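Local atomic coordinates of folylpolyglutamate synthase (FolC) (Helicobacter pylori, PDB entry 6K8C), a protein that probably catalyses the ATP-dependent addition of glutamate to dihydropteroate and the further glutamylation of reduced folates, giving dihydrofolate and folylpolyglutamates. Residues A[124-129]-A[149-154]; A[365-368]-A[372-375]. All coordinates share one frame; numbering follows the deposited sequence.

Overall arrangement
The two contacts lie in different domains of the ligase and follow one another along the chain, contact 1 closing before contact 2 opens. Contact 1 belongs to the Mur ligase middle domain, where helix 121-132 meets the loop between strands 138-142 and 159-162 of the larger mixed sheet. Contact 2 belongs to the glutamate ligase domain and ties the loop after strand 361-363 to strand 373-376 of the smaller sheet. Their centres are 36 Å apart, on opposite sides of the chain's centre, and their nearest atoms are about 24 Å apart. They share no sheet or helix: each joins a loop to a regular element of its own domain, and neither bridges the two.

Contact 1 of 2, residues A[124-129]-A[149-154]; sequences YATLLA and FDSTNA
T126 and S151 meet hydroxyl to hydroxyl, T126 OG1 lying 2.8 Å from S151 OG in the one hydrogen bond between residues 124-129 and 149-154. T126 projects from the helix toward the loop, with OG1 set beside its backbone N and anti to the carbonyl carbon (chi1 -60°). This rotamer also lets OG1 bond the carbonyl oxygen of F122 one turn earlier, so the hydroxyl is gripped both by its own helix and by S151. S151 answers with OG tucked between its backbone N and carbonyl carbon, and its side chain also touches F31 of helix 28-41 and F122. The methyl T152 CG2 adds a looser approach, 4.3 Å from T126 OG1.

On the loop side D150 gathers several hydrogen bonds. Its OD2 receives T152 OG1 at 2.6 Å through the anti lone pair, and T152 N at 3.2 Å from above the carboxylate plane, 45° out of it. G144 N also bonds OD2 and G146 N bonds OD1, while H51 NE2 reaches T152 OG1 from strand 48-53. The bond from T152 N closes an Asx turn that opens the 3-10 segment 151-154, in the loop between strands 138-142 and 159-162. Helix 121-132 packs on this loop through the hydroxyl pair, within the Mur ligase middle domain, a member of the P-loop NTPase clan.

Contact 2 of 2, residues A[365-368]-A[372-375]; sequences EDVE and NYLV
In the glutamate ligase domain, the loop that leaves the outermost strand 361-363 and returns the chain to the interior strand 373-376 is pinned by the ring of Y373, the first residue of that strand. V367 lies over one face of the ring: its CG1 is 4.2 Å from the centroid and only 10° off the ring normal, a CH-pi contact, and V367 CB comes 3.8 Å from Y373 CE1. V367 also touches F385 of helix 379-390. The hydroxyl reaches past the valine to the backbone, where E368 N donates to Y373 OH over 2.7 Å in a nearly straight bond (167°). E368 O sits at the ring edge, in plane, 3.4 Å from Y373 CE1. The glutamate side chain, CG beside its backbone N and extended beyond, crosses the tyrosine at about a right angle; water 1 bridges them, 2.9 Å from E368 OE1 and 2.6 Å from Y373 OH. E368 OE2 bonds N370 ND2. One phenol thus combines an apolar face with a polar end, satisfying a loop amide and joining a water-linked carboxylate to the start of an interior strand.

Contact 1 of 2, residues A[124-129]-A[149-154]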
loop_
_atom_site.group_PDB
_atom_site.type_symbol
_atom_site.label_atom_id
_atom_site.label_comp_id
_atom_site.label_asym_id
_atom_site.label_seq_id
_atom_site.Cartn_x
_atom_site.Cartn_y
_atom_site.Cartn_z
ATOM N N TYR A 124 -9.951 -13.180 -5.450
ATOM C CA TYR A 124 -10.248 -13.972 -4.258
ATOM C C TYR A 124 -9.890 -13.216 -2.983
ATOM O O TYR A 124 -10.620 -13.289 -1.985
ATOM C CB TYR A 124 -9.508 -15.308 -4.305
ATOM C CG TYR A 124 -10.054 -16.312 -3.321
ATOM C CD1 TYR A 124 -11.373 -16.749 -3.408
ATOM C CD2 TYR A 124 -9.266 -16.809 -2.294
ATOM C CE1 TYR A 124 -11.883 -17.662 -2.507
ATOM C CE2 TYR A 124 -9.768 -17.723 -1.391
ATOM C CZ TYR A 124 -11.076 -18.143 -1.502
ATOM O OH TYR A 124 -11.576 -19.047 -0.602
ATOM N N ALA A 125 -8.757 -12.503 -2.988
ATOM C CA ALA A 125 -8.408 -11.659 -1.847
ATOM C C ALA A 125 -9.504 -10.639 -1.569
ATOM O O ALA A 125 -9.833 -10.369 -0.406
ATOM C CB ALA A 125 -7.071 -10.955 -2.103
ATOM N N THR A 126 -10.089 -10.072 -2.629
ATOM C CA THR A 126 -11.174 -9.109 -2.466
ATOM C C THR A 126 -12.378 -9.740 -1.772
ATOM O O THR A 126 -12.954 -9.150 -0.852
ATOM C CB THR A 126 -11.571 -8.532 -3.830
ATOM O OG1 THR A 126 -10.440 -7.878 -4.422
ATOM C CG2 THR A 126 -12.707 -7.520 -3.690
ATOM N N LEU A 127 -12.778 -10.943 -2.201
ATOM C CA LEU A 127 -13.897 -11.614 -1.545
ATOM C C LEU A 127 -13.572 -11.937 -0.096
ATOM O O LEU A 127 -14.441 -11.832 0.779
ATOM C CB LEU A 127 -14.281 -12.898 -2.294
ATOM C CG LEU A 127 -14.865 -12.756 -3.700
ATOM C CD1 LEU A 127 -15.330 -14.128 -4.198
ATOM C CD2 LEU A 127 -16.012 -11.753 -3.741
ATOM N N LEU A 128 -12.330 -12.346 0.179
ATOM C CA LEU A 128 -11.931 -12.599 1.557
ATOM C C LEU A 128 -12.067 -11.337 2.404
ATOM O O LEU A 128 -12.513 -11.397 3.557
ATOM C CB LEU A 128 -10.497 -13.128 1.602
ATOM C CG LEU A 128 -10.263 -14.578 1.168
ATOM C CD1 LEU A 128 -8.773 -14.854 1.053
ATOM C CD2 LEU A 128 -10.928 -15.545 2.137
ATOM N N ALA A 129 -11.693 -10.183 1.847
ATOM C CA ALA A 129 -11.842 -8.929 2.579
ATOM C C ALA A 129 -13.305 -8.650 2.904
ATOM O O ALA A 129 -13.636 -8.262 4.030
ATOM C CB ALA A 129 -11.236 -7.772 1.777
ATOM N N PHE A 149 -11.271 -1.445 -14.447
ATOM C CA PHE A 149 -11.879 -2.759 -14.292
ATOM C C PHE A 149 -11.338 -3.507 -13.080
ATOM O O PHE A 149 -11.452 -4.735 -13.016
ATOM C CB PHE A 149 -11.672 -3.589 -15.559
ATOM C CG PHE A 149 -12.123 -2.900 -16.816
ATOM C CD1 PHE A 149 -13.461 -2.596 -17.012
ATOM C CD2 PHE A 149 -11.210 -2.562 -17.802
ATOM C CE1 PHE A 149 -13.882 -1.964 -18.169
ATOM C CE2 PHE A 149 -11.623 -1.928 -18.961
ATOM C CZ PHE A 149 -12.961 -1.628 -19.144
ATOM N N ASP A 150 -10.746 -2.792 -12.126
ATOM C CA ASP A 150 -10.244 -3.432 -10.920
ATOM C C ASP A 150 -11.386 -4.111 -10.176
ATOM O O ASP A 150 -12.539 -3.673 -10.231
ATOM C CB ASP A 150 -9.563 -2.403 -10.016
ATOM C CG ASP A 150 -8.722 -3.047 -8.933
ATOM O OD1 ASP A 150 -7.636 -3.568 -9.262
ATOM O OD2 ASP A 150 -9.147 -3.030 -7.755
ATOM N N SER A 151 -11.056 -5.203 -9.482
ATOM C CA SER A 151 -12.085 -5.955 -8.774
ATOM C C SER A 151 -12.754 -5.116 -7.692
ATOM O O SER A 151 -13.960 -5.261 -7.458
ATOM C CB SER A 151 -11.487 -7.228 -8.174
ATOM O OG SER A 151 -10.654 -6.936 -7.070
ATOM N N THR A 152 -12.004 -4.223 -7.033
ATOM C CA THR A 152 -12.601 -3.405 -5.982
ATOM C C THR A 152 -13.633 -2.430 -6.529
ATOM O O THR A 152 -14.439 -1.900 -5.756
ATOM C CB THR A 152 -11.525 -2.639 -5.208
ATOM O OG1 THR A 152 -10.775 -1.815 -6.113
ATOM C CG2 THR A 152 -10.591 -3.600 -4.500
ATOM N N ASN A 153 -13.637 -2.192 -7.842
ATOM C CA ASN A 153 -14.633 -1.317 -8.454
ATOM C C ASN A 153 -16.045 -1.879 -8.385
ATOM O O ASN A 153 -17.006 -1.120 -8.556
ATOM C CB ASN A 153 -14.277 -1.053 -9.918
ATOM C CG ASN A 153 -13.407 0.162 -10.087
ATOM O OD1 ASN A 153 -13.663 1.203 -9.483
ATOM N ND2 ASN A 153 -12.366 0.041 -10.907
ATOM N N ALA A 154 -16.199 -3.185 -8.156
ATOM C CA ALA A 154 -17.516 -3.806 -8.195
ATOM C C ALA A 154 -18.332 -3.545 -6.938
ATOM O O ALA A 154 -19.555 -3.714 -6.964
ATOM C CB ALA A 154 -17.381 -5.317 -8.413
#

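Contact 2 of 2, residues A[365-368]-A[372-375]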
loop_
_atom_site.group_PDB
_atom_site.type_symbol
_atom_site.label_atom_id
_atom_site.label_comp_id
_atom_site.label_asym_id
_atom_site.label_seq_id
_atom_site.Cartn_x
_atom_site.Cartn_y
_atom_site.Cartn_z
ATOM N N GLU A 365 24.676 -11.637 -2.125
ATOM C CA GLU A 365 24.569 -13.081 -1.937
ATOM C C GLU A 365 24.135 -13.438 -0.523
ATOM O O GLU A 365 23.126 -14.133 -0.360
ATOM C CB GLU A 365 25.888 -13.783 -2.309
ATOM C CG GLU A 365 27.170 -13.162 -1.779
ATOM C CD GLU A 365 28.361 -13.474 -2.676
ATOM O OE1 GLU A 365 29.513 -13.280 -2.231
ATOM O OE2 GLU A 365 28.146 -13.912 -3.830
ATOM N N ASP A 366 24.843 -12.978 0.510
ATOM C CA ASP A 366 24.469 -13.291 1.884
ATOM C C ASP A 366 24.706 -12.087 2.784
ATOM O O ASP A 366 25.469 -11.174 2.453
ATOM C CB ASP A 366 25.247 -14.502 2.434
ATOM C CG ASP A 366 25.279 -15.675 1.464
ATOM O OD1 ASP A 366 24.231 -16.333 1.278
ATOM O OD2 ASP A 366 26.361 -15.948 0.894
ATOM N N VAL A 367 24.040 -12.097 3.938
ATOM C CA VAL A 367 24.231 -11.082 4.967
ATOM C C VAL A 367 25.211 -11.621 6.001
ATOM O O VAL A 367 25.118 -12.788 6.410
ATOM C CB VAL A 367 22.892 -10.673 5.613
ATOM C CG1 VAL A 367 21.961 -10.056 4.574
ATOM C CG2 VAL A 367 22.220 -11.859 6.302
ATOM N N GLU A 368 26.169 -10.787 6.404
ATOM C CA GLU A 368 27.077 -11.125 7.491
ATOM C C GLU A 368 26.518 -10.603 8.805
ATOM O O GLU A 368 25.964 -9.502 8.864
ATOM C CB GLU A 368 28.471 -10.534 7.271
ATOM C CG GLU A 368 29.044 -10.681 5.878
ATOM C CD GLU A 368 30.328 -9.886 5.714
ATOM O OE1 GLU A 368 30.431 -9.108 4.741
ATOM O OE2 GLU A 368 31.233 -10.036 6.564
ATOM N N ASN A 372 25.594 -4.313 9.251
ATOM C CA ASN A 372 24.229 -3.811 9.287
ATOM C C ASN A 372 23.766 -3.461 7.878
ATOM O O ASN A 372 24.567 -3.069 7.024
ATOM C CB ASN A 372 24.116 -2.588 10.197
ATOM C CG ASN A 372 24.554 -2.884 11.617
ATOM O OD1 ASN A 372 24.131 -3.876 12.211
ATOM N ND2 ASN A 372 25.401 -2.025 12.171
ATOM N N TYR A 373 22.462 -3.607 7.638
ATOM C CA TYR A 373 21.926 -3.529 6.286
ATOM C C TYR A 373 20.607 -2.778 6.260
ATOM O O TYR A 373 19.796 -2.902 7.182
ATOM C CB TYR A 373 21.698 -4.924 5.692
ATOM C CG TYR A 373 22.932 -5.786 5.633
ATOM C CD1 TYR A 373 23.285 -6.597 6.704
ATOM C CD2 TYR A 373 23.740 -5.803 4.501
ATOM C CE1 TYR A 373 24.414 -7.395 6.658
ATOM C CE2 TYR A 373 24.878 -6.603 4.443
ATOM C CZ TYR A 373 25.207 -7.398 5.529
ATOM O OH TYR A 373 26.326 -8.199 5.497
ATOM N N LEU A 374 20.397 -2.012 5.190
ATOM C CA LEU A 374 19.079 -1.533 4.794
ATOM C C LEU A 374 18.689 -2.232 3.500
ATOM O O LEU A 374 19.441 -2.193 2.519
ATOM C CB LEU A 374 19.056 -0.008 4.599
ATOM C CG LEU A 374 17.796 0.562 3.924
ATOM C CD1 LEU A 374 16.545 0.261 4.739
ATOM C CD2 LEU A 374 17.923 2.072 3.674
ATOM N N VAL A 375 17.532 -2.890 3.510
ATOM C CA VAL A 375 16.940 -3.492 2.322
ATOM C C VAL A 375 15.863 -2.536 1.826
ATOM O O VAL A 375 14.934 -2.204 2.569
ATOM C CB VAL A 375 16.359 -4.883 2.631
ATOM C CG1 VAL A 375 15.613 -5.441 1.422
ATOM C CG2 VAL A 375 17.469 -5.831 3.083
HETATM O O HOH W 1 28.002 -8.030 3.522
#